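Local coordinates for Di-haem cytochrome c peroxidase family protein (Burkholderia thailandensis E264, PDB 6NX0) that probably works as a peroxidase that uses two covalently attached c-type hemes and displays an atypically stable bis-Fe(IV) state, at residues 372-375 against 376-379; 461-464 against 465-468; 419-422 against 423-426; 336-340 against 341-345. All coordinates share one frame; numbering follows the deposited sequence.

All four contacts are short turns in which a backbone N-H reaches the carbonyl of the third residue back. Contacts 1 and 2 adjoin, their centres about 9 Å apart, and they touch where Ala376 CB packs on Met466 SD at 3.6 Å. Contact 1 reaches a heme propionate through a weak hydrogen bond from Lys378, while Met466 of contact 2 lies about 12 Å from a bound heme. Contacts 3 and 4 lie near each other at the surface without touching, with centres about 17 Å and nearest atoms about 6 Å apart. Contact 1 lies about 28 Å from contact 3 and about 27 Å from contact 4, centre to centre.

Contact 1: residues 372-375 against 376-379; sequences LRNV and AIKE. With HEC (heme c), chain C.
A chi1 of 68° places CG1 of Val375 between its backbone N and carbonyl carbon and leaves CG2 to meet Lys378, whose chain bends at its third torsion (65°) and again at its fourth. The two side chains cross obliquely, CG2 of Val375 standing 4.1 Å from CD of Lys378, at the wall of a heme c pocket. The backbone beneath them illustrates how turns can be run together. A type II beta turn from Leu372 to Val375, with Asn374 at positive phi, passes straight into a 3-10 turn, in which Ile377 N donates to Asn374 O at 3.3 Å and Lys378 N to Val375 O at 3.2 Å. Both bonds are nearly straight at the hydrogen, and in each the donor stands above the carbonyl plane. CG1 of Ile377 also folds back to 3.2 Å from Asn374 O, so that carbonyl has an apolar neighbour beside its backbone donor. The amide of Asn374 is engaged elsewhere, its OD1 accepting from Asp459 N. The turn is buried against helices 444-455 and 390-399, Val375 resting on Leu454 of the first and Leu390 of the second. Its inner side lines the heme, with CD2 of Leu372 at 3.6 Å from heme C3A. Met382 N and His383 ND1 are also hydrogen-bonded to this heme. From Lys378, a weak hydrogen bond runs from NZ to propionate O1A at 3.2 Å.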
loop_
_atom_site.group_PDB
_atom_site.type_symbol
_atom_site.label_atom_id
_atom_site.label_comp_id
_atom_site.label_asym_id
_atom_site.label_seq_id
_atom_site.Cartn_x
_atom_site.Cartn_y
_atom_site.Cartn_z
ATOM N N LEU A 372 6.974 2.848 3.702
ATOM C CA LEU A 372 7.052 4.301 3.806
ATOM C C LEU A 372 7.985 4.937 2.780
ATOM O O LEU A 372 8.183 6.160 2.821
ATOM C CB LEU A 372 7.485 4.697 5.232
ATOM C CG LEU A 372 6.531 4.204 6.331
ATOM C CD1 LEU A 372 6.984 4.690 7.701
ATOM C CD2 LEU A 372 5.115 4.664 6.053
ATOM N N ARG A 373 8.579 4.162 1.874
ATOM C CA ARG A 373 9.394 4.788 0.839
ATOM C C ARG A 373 8.515 5.687 -0.018
ATOM O O ARG A 373 7.400 5.323 -0.391
ATOM C CB ARG A 373 10.096 3.740 -0.016
ATOM C CG ARG A 373 11.194 3.024 0.786
ATOM C CD ARG A 373 11.757 1.826 0.095
ATOM N NE ARG A 373 12.991 1.335 0.727
ATOM C CZ ARG A 373 14.199 1.818 0.478
ATOM N NH1 ARG A 373 14.348 2.848 -0.352
ATOM N NH2 ARG A 373 15.258 1.306 1.088
ATOM N N ASN A 374 9.035 6.879 -0.306
ATOM C CA ASN A 374 8.369 7.943 -1.062
ATOM C C ASN A 374 7.121 8.479 -0.386
ATOM O O ASN A 374 6.327 9.180 -1.028
ATOM C CB ASN A 374 8.074 7.502 -2.491
ATOM C CG ASN A 374 9.339 7.223 -3.230
ATOM O OD1 ASN A 374 10.116 8.161 -3.496
ATOM N ND2 ASN A 374 9.589 5.962 -3.543
ATOM N N VAL A 375 6.963 8.248 0.921
ATOM C CA VAL A 375 5.762 8.736 1.609
ATOM C C VAL A 375 5.650 10.249 1.530
ATOM O O VAL A 375 4.544 10.796 1.443
ATOM C CB VAL A 375 5.739 8.218 3.067
ATOM C CG1 VAL A 375 6.846 8.843 3.902
ATOM C CG2 VAL A 375 4.340 8.425 3.699
ATOM N N ALA A 376 6.786 10.961 1.506
ATOM C CA ALA A 376 6.740 12.413 1.639
ATOM C C ALA A 376 6.272 13.142 0.379
ATOM O O ALA A 376 6.131 14.370 0.419
ATOM C CB ALA A 376 8.125 12.920 2.045
ATOM N N ILE A 377 6.012 12.439 -0.730
ATOM C CA ILE A 377 5.498 13.059 -1.951
ATOM C C ILE A 377 4.025 12.772 -2.162
ATOM O O ILE A 377 3.448 13.241 -3.160
ATOM C CB ILE A 377 6.304 12.638 -3.201
ATOM C CG1 ILE A 377 6.081 11.165 -3.572
ATOM C CG2 ILE A 377 7.786 12.933 -3.019
ATOM C CD1 ILE A 377 6.791 10.729 -4.825
ATOM N N LYS A 378 3.386 12.041 -1.251
ATOM C CA LYS A 378 1.971 11.738 -1.410
ATOM C C LYS A 378 1.118 12.959 -1.089
ATOM O O LYS A 378 1.466 13.791 -0.252
ATOM C CB LYS A 378 1.562 10.577 -0.501
ATOM C CG LYS A 378 2.225 9.263 -0.844
ATOM C CD LYS A 378 2.139 8.274 0.288
ATOM C CE LYS A 378 0.716 7.841 0.606
ATOM N NZ LYS A 378 0.323 6.635 -0.166
ATOM N N GLU A 379 -0.024 13.050 -1.763
ATOM C CA GLU A 379 -0.967 14.140 -1.538
ATOM C C GLU A 379 -1.944 13.875 -0.400
ATOM O O GLU A 379 -2.527 14.828 0.135
ATOM C CB GLU A 379 -1.735 14.439 -2.832
ATOM C CG GLU A 379 -0.830 14.997 -3.926
ATOM C CD GLU A 379 -1.554 15.276 -5.217
ATOM O OE1 GLU A 379 -2.572 14.620 -5.498
ATOM O OE2 GLU A 379 -1.110 16.168 -5.963
HETATM FE FE HEC C . 2.554 3.498 10.772
HETATM C CHA HEC C . 0.444 3.934 8.106
HETATM C CHB HEC C . 4.228 6.377 9.931
HETATM C CHC HEC C . 4.224 3.439 13.768
HETATM C CHD HEC C . 1.186 0.447 11.455
HETATM N NA HEC C . 2.405 4.854 9.270
HETATM C C1A HEC C . 1.480 4.808 8.243
HETATM C C2A HEC C . 1.652 6.009 7.467
HETATM C C3A HEC C . 2.755 6.624 7.908
HETATM C C4A HEC C . 3.252 5.913 9.060
HETATM C CMA HEC C . 3.302 7.977 7.463
HETATM C CAA HEC C . 0.856 6.358 6.189
HETATM C CBA HEC C . 1.520 5.778 4.952
HETATM C CGA HEC C . 0.754 5.958 3.663
HETATM O O1A HEC C . 1.215 5.330 2.661
HETATM O O2A HEC C . -0.412 6.443 3.667
HETATM N NB HEC C . 3.959 4.639 11.667
HETATM C C1B HEC C . 4.561 5.769 11.110
HETATM C C2B HEC C . 5.527 6.284 12.064
HETATM C C3B HEC C . 5.492 5.528 13.159
HETATM C C4B HEC C . 4.540 4.455 12.905
HETATM C CMB HEC C . 6.461 7.488 11.777
HETATM C CAB HEC C . 6.231 5.727 14.507
HETATM C CBB HEC C . 5.848 7.084 15.139
HETATM N NC HEC C . 2.742 2.166 12.277
HETATM C C1C HEC C . 3.429 2.370 13.458
HETATM C C2C HEC C . 3.215 1.217 14.287
HETATM C C3C HEC C . 2.457 0.343 13.613
HETATM C C4C HEC C . 2.109 0.937 12.344
HETATM C CMC HEC C . 3.896 1.074 15.667
HETATM C CAC HEC C . 2.175 -1.122 13.985
HETATM C CBC HEC C . 1.378 -1.141 15.306
HETATM N ND HEC C . 1.124 2.383 9.894
HETATM C C1D HEC C . 0.703 1.137 10.371
HETATM C C2D HEC C . -0.478 0.762 9.650
HETATM C C3D HEC C . -0.767 1.854 8.695
HETATM C C4D HEC C . 0.296 2.808 8.859
HETATM C CMD HEC C . -1.309 -0.506 9.816
HETATM C CAD HEC C . -1.954 1.937 7.725
HETATM C CBD HEC C . -3.132 2.521 8.479
HETATM C CGD HEC C . -4.209 2.988 7.532
HETATM O O1D HEC C . -3.949 3.049 6.305
HETATM O O2D HEC C . -5.266 3.464 8.039
#

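Contact 2: residues 461-464 against 465-468; sequences RYVG and LMPT
Leu465 opens the second half of this turn by donating its backbone N to Tyr462 O at 3.0 Å, the first of two successive bonds that each reach back three residues, the spacing of a 3-10 helix. Tyr462, with CB of Arg461 over the centre of one ring face, sends its OH to Pro128 O. Its carbonyl oxygen has CB of Leu465 beside it at 3.5 Å; with chi1 at -64° CG, beside the leucine's own N, stays near that oxygen too. Met466 follows with the second bond, from its N to Val463 O at 3.2 Å, which is less straight, with an N-H...O angle of 150°. Its side chain doubles back over that acceptor: CG lies 3.6 Å from Val463 O, and the bend at chi3 brings CE to 4.3 Å from CB of Val463, a loose apolar touch at the surface. A water bridges the turn, donating to Val463 O and to Met466 O, the latter at 2.7 Å, so Val463 O is gripped by both an amide and a water. Pro467 leads the chain away, its carbonyl O taking a hydrogen bond from Arg455 NH1. The turn thus lies in the loop after helix 444-455, tied through Arg455 to that helix's last residue and through Leu465 to the backbone of Ala475.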
loop_
_atom_site.group_PDB
_atom_site.type_symbol
_atom_site.label_atom_id
_atom_site.label_comp_id
_atom_site.label_asym_id
_atom_site.label_seq_id
_atom_site.Cartn_x
_atom_site.Cartn_y
_atom_site.Cartn_z
ATOM N N ARG A 461 14.481 10.693 -8.145
ATOM C CA ARG A 461 13.660 11.292 -9.201
ATOM C C ARG A 461 12.600 12.235 -8.652
ATOM O O ARG A 461 12.134 13.128 -9.373
ATOM C CB ARG A 461 12.978 10.177 -10.025
ATOM C CG ARG A 461 12.039 10.653 -11.123
ATOM C CD ARG A 461 11.555 9.459 -11.931
ATOM N NE ARG A 461 10.570 9.807 -12.953
ATOM C CZ ARG A 461 9.913 8.914 -13.691
ATOM N NH1 ARG A 461 10.116 7.616 -13.507
ATOM N NH2 ARG A 461 9.042 9.320 -14.608
ATOM N N TYR A 462 12.183 12.042 -7.404
ATOM C CA TYR A 462 10.963 12.670 -6.908
ATOM C C TYR A 462 11.177 13.676 -5.790
ATOM O O TYR A 462 10.183 14.180 -5.252
ATOM C CB TYR A 462 9.989 11.592 -6.410
ATOM C CG TYR A 462 9.788 10.484 -7.407
ATOM C CD1 TYR A 462 9.166 10.732 -8.622
ATOM C CD2 TYR A 462 10.202 9.193 -7.131
ATOM C CE1 TYR A 462 8.960 9.720 -9.538
ATOM C CE2 TYR A 462 10.000 8.168 -8.047
ATOM C CZ TYR A 462 9.385 8.447 -9.244
ATOM O OH TYR A 462 9.177 7.418 -10.152
ATOM N N VAL A 463 12.428 14.004 -5.420
ATOM C CA VAL A 463 12.643 14.836 -4.230
ATOM C C VAL A 463 12.012 16.206 -4.374
ATOM O O VAL A 463 11.586 16.799 -3.377
ATOM C CB VAL A 463 14.138 14.962 -3.887
ATOM C CG1 VAL A 463 14.698 13.616 -3.447
ATOM C CG2 VAL A 463 14.911 15.527 -5.053
ATOM N N GLY A 464 11.893 16.707 -5.608
ATOM C CA GLY A 464 11.292 18.016 -5.844
ATOM C C GLY A 464 9.808 18.095 -5.558
ATOM O O GLY A 464 9.263 19.202 -5.487
ATOM N N LEU A 465 9.138 16.960 -5.383
ATOM C CA LEU A 465 7.728 16.982 -5.054
ATOM C C LEU A 465 7.458 17.042 -3.560
ATOM O O LEU A 465 6.312 17.257 -3.155
ATOM C CB LEU A 465 7.023 15.741 -5.623
ATOM C CG LEU A 465 6.993 15.603 -7.146
ATOM C CD1 LEU A 465 6.246 14.322 -7.531
ATOM C CD2 LEU A 465 6.350 16.826 -7.761
ATOM N N MET A 466 8.458 16.809 -2.725
ATOM C CA MET A 466 8.259 17.019 -1.310
ATOM C C MET A 466 8.013 18.505 -1.050
ATOM O O MET A 466 8.553 19.358 -1.755
ATOM C CB MET A 466 9.482 16.556 -0.526
ATOM C CG MET A 466 9.840 15.092 -0.710
ATOM S SD MET A 466 11.011 14.517 0.555
ATOM C CE MET A 466 12.496 15.369 0.041
ATOM N N PRO A 467 7.216 18.849 -0.047
ATOM C CA PRO A 467 7.151 20.260 0.339
ATOM C C PRO A 467 8.528 20.711 0.779
ATOM O O PRO A 467 9.280 19.952 1.398
ATOM C CB PRO A 467 6.142 20.272 1.486
ATOM C CG PRO A 467 6.195 18.901 2.052
ATOM C CD PRO A 467 6.500 17.987 0.916
ATOM N N THR A 468 8.881 21.958 0.447
ATOM C CA THR A 468 10.183 22.430 0.888
ATOM C C THR A 468 10.160 22.801 2.356
ATOM O O THR A 468 11.202 22.724 3.012
ATOM C CB THR A 468 10.665 23.600 0.032
ATOM O OG1 THR A 468 9.602 24.542 -0.100
ATOM C CG2 THR A 468 11.064 23.131 -1.349
HETATM O O HOH W 1 11.218 19.433 -2.398
#

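Contact 3: residues 419-422 against 423-426; sequences RAYR and GNVN. With NO3 (nitrate ion), chain D.
The ring of Tyr421 and the amide of Asn424 lie side by side and point the same way, their planes 23° apart. ND2 of Asn424 comes obliquely to the ring, 4.0 Å from Tyr421 CD1, and CB of Ala420 sits over the ring's centre on one face. The amide is not held by the ring, however: ND2 donates to Cys364 O and Thr361 O, which tie this surface turn to the loop carrying a disulfide cysteine. The other flat group, the guanidinium of Arg422, has CG of Arg419 above one face, offset toward the rim, and its NE donates to Val417 O. Under these side chains the backbone makes the same kind of bond twice in succession. Asn424 N donates to Tyr421 O at 2.9 Å and Val425 N to Arg422 O at 3.2 Å, each from above the carbonyl plane. A water donates to Arg422 O at 2.7 Å and also to Val425 O, joining the start of the second turn to its end. Next along the chain, Asn426 touches a heme c. Gly423 uses its N differently, giving a hydrogen bond to O2 of a nitrate at 2.9 Å and 165°; the ion probably comes from the crystallisation liquor, and with no side chain on Gly423, O3 of the ion can settle close by. These are consecutive overlapping turns, with a backbone N-H turned to an anion.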
loop_
_atom_site.group_PDB
_atom_site.type_symbol
_atom_site.label_atom_id
_atom_site.label_comp_id
_atom_site.label_asym_id
_atom_site.label_seq_id
_atom_site.Cartn_x
_atom_site.Cartn_y
_atom_site.Cartn_z
ATOM N N ARG A 419 -18.644 0.070 17.022
ATOM C CA ARG A 419 -18.564 -0.268 18.446
ATOM C C ARG A 419 -18.196 -1.728 18.647
ATOM O O ARG A 419 -17.436 -2.066 19.572
ATOM C CB ARG A 419 -19.895 0.020 19.145
ATOM C CG ARG A 419 -20.049 1.462 19.573
ATOM C CD ARG A 419 -21.385 1.716 20.259
ATOM N NE ARG A 419 -22.466 1.798 19.286
ATOM C CZ ARG A 419 -23.447 0.909 19.149
ATOM N NH1 ARG A 419 -24.364 1.099 18.204
ATOM N NH2 ARG A 419 -23.530 -0.154 19.951
ATOM N N ALA A 420 -18.679 -2.597 17.756
ATOM C CA ALA A 420 -18.445 -4.030 17.875
ATOM C C ALA A 420 -16.978 -4.413 17.776
ATOM O O ALA A 420 -16.610 -5.488 18.241
ATOM C CB ALA A 420 -19.198 -4.797 16.790
ATOM N N TYR A 421 -16.132 -3.574 17.176
ATOM C CA TYR A 421 -14.742 -3.937 16.931
ATOM C C TYR A 421 -13.756 -2.984 17.585
ATOM O O TYR A 421 -12.543 -3.089 17.325
ATOM C CB TYR A 421 -14.462 -4.019 15.419
ATOM C CG TYR A 421 -15.409 -4.944 14.707
ATOM C CD1 TYR A 421 -15.616 -6.249 15.169
ATOM C CD2 TYR A 421 -16.100 -4.529 13.576
ATOM C CE1 TYR A 421 -16.508 -7.093 14.527
ATOM C CE2 TYR A 421 -16.985 -5.368 12.931
ATOM C CZ TYR A 421 -17.174 -6.651 13.408
ATOM O OH TYR A 421 -18.049 -7.507 12.763
ATOM N N ARG A 422 -14.221 -2.068 18.437
ATOM C CA ARG A 422 -13.288 -1.145 19.074
ATOM C C ARG A 422 -12.218 -1.866 19.892
ATOM O O ARG A 422 -11.082 -1.393 19.973
ATOM C CB ARG A 422 -14.070 -0.148 19.906
ATOM C CG ARG A 422 -14.942 0.687 18.964
ATOM C CD ARG A 422 -15.009 2.152 19.300
ATOM N NE ARG A 422 -16.072 2.829 18.554
ATOM C CZ ARG A 422 -17.125 3.429 19.115
ATOM N NH1 ARG A 422 -17.285 3.439 20.436
ATOM N NH2 ARG A 422 -18.025 4.030 18.346
ATOM N N GLY A 423 -12.530 -3.017 20.483
ATOM C CA GLY A 423 -11.545 -3.797 21.223
ATOM C C GLY A 423 -10.464 -4.436 20.372
ATOM O O GLY A 423 -9.468 -4.922 20.912
ATOM N N ASN A 424 -10.646 -4.460 19.053
ATOM C CA ASN A 424 -9.636 -5.000 18.163
ATOM C C ASN A 424 -8.485 -4.024 17.979
ATOM O O ASN A 424 -7.415 -4.428 17.512
ATOM C CB ASN A 424 -10.213 -5.288 16.777
ATOM C CG ASN A 424 -11.096 -6.533 16.707
ATOM O OD1 ASN A 424 -11.294 -7.263 17.680
ATOM N ND2 ASN A 424 -11.653 -6.763 15.518
ATOM N N VAL A 425 -8.732 -2.744 18.265
ATOM C CA VAL A 425 -7.746 -1.705 18.009
ATOM C C VAL A 425 -6.588 -1.817 18.978
ATOM O O VAL A 425 -6.765 -1.992 20.187
ATOM C CB VAL A 425 -8.394 -0.317 18.087
ATOM C CG1 VAL A 425 -7.324 0.763 17.935
ATOM C CG2 VAL A 425 -9.461 -0.195 17.012
ATOM N N ASN A 426 -5.391 -1.673 18.429
ATOM C CA ASN A 426 -4.148 -1.647 19.173
ATOM C C ASN A 426 -4.075 -0.475 20.141
ATOM O O ASN A 426 -4.024 0.681 19.708
ATOM C CB ASN A 426 -3.002 -1.583 18.170
ATOM C CG ASN A 426 -1.665 -1.787 18.810
ATOM O OD1 ASN A 426 -1.463 -1.427 19.971
ATOM N ND2 ASN A 426 -0.734 -2.369 18.057
HETATM N N NO3 D . -14.852 -5.426 20.577
HETATM O O1 NO3 D . -15.555 -6.340 21.113
HETATM O O2 NO3 D . -15.143 -4.226 20.738
HETATM O O3 NO3 D . -13.895 -5.741 19.842
HETATM O O HOH W 2 -9.110 -1.298 21.780
#

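Contact 4: residues 336-340 against 341-345; sequences PANRD and PRHFD
Asp340 and His343 are the two ends of a type I beta turn and, with Pro341 at its second position, carry most of this contact. His343 N donates to Asp340 O at 2.9 Å, closing the turn. The aspartate adds an Asx turn inside it: a chi1 of 178° sets its carboxylate beside its own carbonyl carbon, where OD1 accepts from Arg342 N at 2.9 Å. That donor approaches from above the carboxylate plane, 50° out of it. Pro341 has no N-H to give; its ring CD stands 3.3 Å from Arg339 O. The example shows how one residue can organise a turn twice, once through its backbone and once through its side chain. His343, with chi1 at 167°, folds its ring back over the first segment. CB of Ala337 lies over one face, 3.5 Å from NE2, while OD1 of Asn338 approaches the edge at CD2, near the ring plane; histidine and asparagine cross at about a right angle. A water lying in the ring plane joins NE2 of His343, 2.9 Å away, to the same Asn338 OD1. The ND2 of that amide donates to Asn332 O, which anchors the asparagine. Beyond the turn, Asp345 forms a salt bridge with Arg158, a residue of the binding site of one of the two hemes. At the outer side, Asp340 OD1 and Arg342 NE are too far apart for a salt bridge and share a water, 2.7 Å from OD1 and 2.9 Å from NE, held in the guanidinium plane.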
loop_
_atom_site.group_PDB
_atom_site.type_symbol
_atom_site.label_atom_id
_atom_site.label_comp_id
_atom_site.label_asym_id
_atom_site.label_seq_id
_atom_site.Cartn_x
_atom_site.Cartn_y
_atom_site.Cartn_z
ATOM N N PRO A 336 -17.474 9.031 -0.118
ATOM C CA PRO A 336 -18.893 8.765 -0.413
ATOM C C PRO A 336 -19.518 7.653 0.409
ATOM O O PRO A 336 -20.635 7.833 0.924
ATOM C CB PRO A 336 -18.854 8.445 -1.912
ATOM C CG PRO A 336 -17.739 9.283 -2.428
ATOM C CD PRO A 336 -16.693 9.293 -1.344
ATOM N N ALA A 337 -18.827 6.529 0.597
ATOM C CA ALA A 337 -19.440 5.421 1.330
ATOM C C ALA A 337 -19.724 5.799 2.773
ATOM O O ALA A 337 -20.631 5.222 3.384
ATOM C CB ALA A 337 -18.553 4.172 1.302
ATOM N N ASN A 338 -19.005 6.771 3.314
ATOM C CA ASN A 338 -19.161 7.132 4.709
ATOM C C ASN A 338 -20.361 8.036 4.944
ATOM O O ASN A 338 -20.638 8.364 6.099
ATOM C CB ASN A 338 -17.884 7.801 5.221
ATOM C CG ASN A 338 -16.804 6.797 5.569
ATOM O OD1 ASN A 338 -17.077 5.607 5.750
ATOM N ND2 ASN A 338 -15.560 7.263 5.660
ATOM N N ARG A 339 -21.080 8.436 3.885
ATOM C CA ARG A 339 -22.337 9.148 4.092
ATOM C C ARG A 339 -23.328 8.299 4.854
ATOM O O ARG A 339 -24.194 8.832 5.562
ATOM C CB ARG A 339 -22.940 9.559 2.747
ATOM C CG ARG A 339 -22.191 10.630 2.018
ATOM C CD ARG A 339 -22.859 10.904 0.668
ATOM N NE ARG A 339 -24.123 11.642 0.785
ATOM C CZ ARG A 339 -25.344 11.113 0.686
ATOM N NH1 ARG A 339 -25.518 9.823 0.468
ATOM N NH2 ARG A 339 -26.407 11.892 0.819
ATOM N N ASP A 340 -23.241 6.986 4.703
ATOM C CA ASP A 340 -24.012 6.059 5.510
ATOM C C ASP A 340 -23.319 5.908 6.864
ATOM O O ASP A 340 -22.228 5.327 6.929
ATOM C CB ASP A 340 -24.127 4.725 4.789
ATOM C CG ASP A 340 -24.877 3.677 5.602
ATOM O OD1 ASP A 340 -25.263 3.960 6.746
ATOM O OD2 ASP A 340 -25.067 2.564 5.079
ATOM N N PRO A 341 -23.909 6.409 7.959
ATOM C CA PRO A 341 -23.229 6.342 9.267
ATOM C C PRO A 341 -23.043 4.936 9.791
ATOM O O PRO A 341 -22.238 4.732 10.717
ATOM C CB PRO A 341 -24.148 7.158 10.193
ATOM C CG PRO A 341 -25.518 7.012 9.557
ATOM C CD PRO A 341 -25.272 6.962 8.064
ATOM N N ARG A 342 -23.750 3.957 9.236
ATOM C CA ARG A 342 -23.571 2.562 9.597
ATOM C C ARG A 342 -22.473 1.892 8.787
ATOM O O ARG A 342 -22.129 0.750 9.081
ATOM C CB ARG A 342 -24.885 1.782 9.431
ATOM C CG ARG A 342 -25.980 2.285 10.369
ATOM C CD ARG A 342 -27.169 1.321 10.410
ATOM N NE ARG A 342 -27.796 1.144 9.108
ATOM C CZ ARG A 342 -28.593 0.126 8.794
ATOM N NH1 ARG A 342 -29.128 0.053 7.584
ATOM N NH2 ARG A 342 -28.836 -0.832 9.685
ATOM N N HIS A 343 -21.910 2.575 7.798
ATOM C CA HIS A 343 -20.867 1.987 6.974
ATOM C C HIS A 343 -19.497 2.249 7.574
ATOM O O HIS A 343 -19.146 3.392 7.876
ATOM C CB HIS A 343 -20.870 2.541 5.547
ATOM C CG HIS A 343 -19.627 2.181 4.800
ATOM N ND1 HIS A 343 -19.407 0.925 4.277
ATOM C CD2 HIS A 343 -18.493 2.885 4.581
ATOM C CE1 HIS A 343 -18.202 0.889 3.727
ATOM N NE2 HIS A 343 -17.628 2.060 3.905
ATOM N N PHE A 344 -18.717 1.189 7.693
ATOM C CA PHE A 344 -17.310 1.281 8.042
ATOM C C PHE A 344 -16.525 0.367 7.125
ATOM O O PHE A 344 -16.939 -0.764 6.865
ATOM C CB PHE A 344 -17.062 0.856 9.512
ATOM C CG PHE A 344 -17.793 1.692 10.520
ATOM C CD1 PHE A 344 -19.123 1.435 10.814
ATOM C CD2 PHE A 344 -17.177 2.766 11.140
ATOM C CE1 PHE A 344 -19.807 2.217 11.753
ATOM C CE2 PHE A 344 -17.867 3.553 12.069
ATOM C CZ PHE A 344 -19.185 3.276 12.345
ATOM N N ASP A 345 -15.373 0.840 6.668
ATOM C CA ASP A 345 -14.408 -0.011 5.980
ATOM C C ASP A 345 -13.619 -0.749 7.045
ATOM O O ASP A 345 -12.796 -0.151 7.751
ATOM C CB ASP A 345 -13.513 0.845 5.084
ATOM C CG ASP A 345 -12.383 0.076 4.442
ATOM O OD1 ASP A 345 -12.206 -1.113 4.734
ATOM O OD2 ASP A 345 -11.654 0.703 3.621
HETATM O O HOH W 3 -15.196 3.810 6.986
HETATM O O HOH W 4 -15.493 3.995 3.609
HETATM O O HOH W 5 -27.841 3.258 7.085
#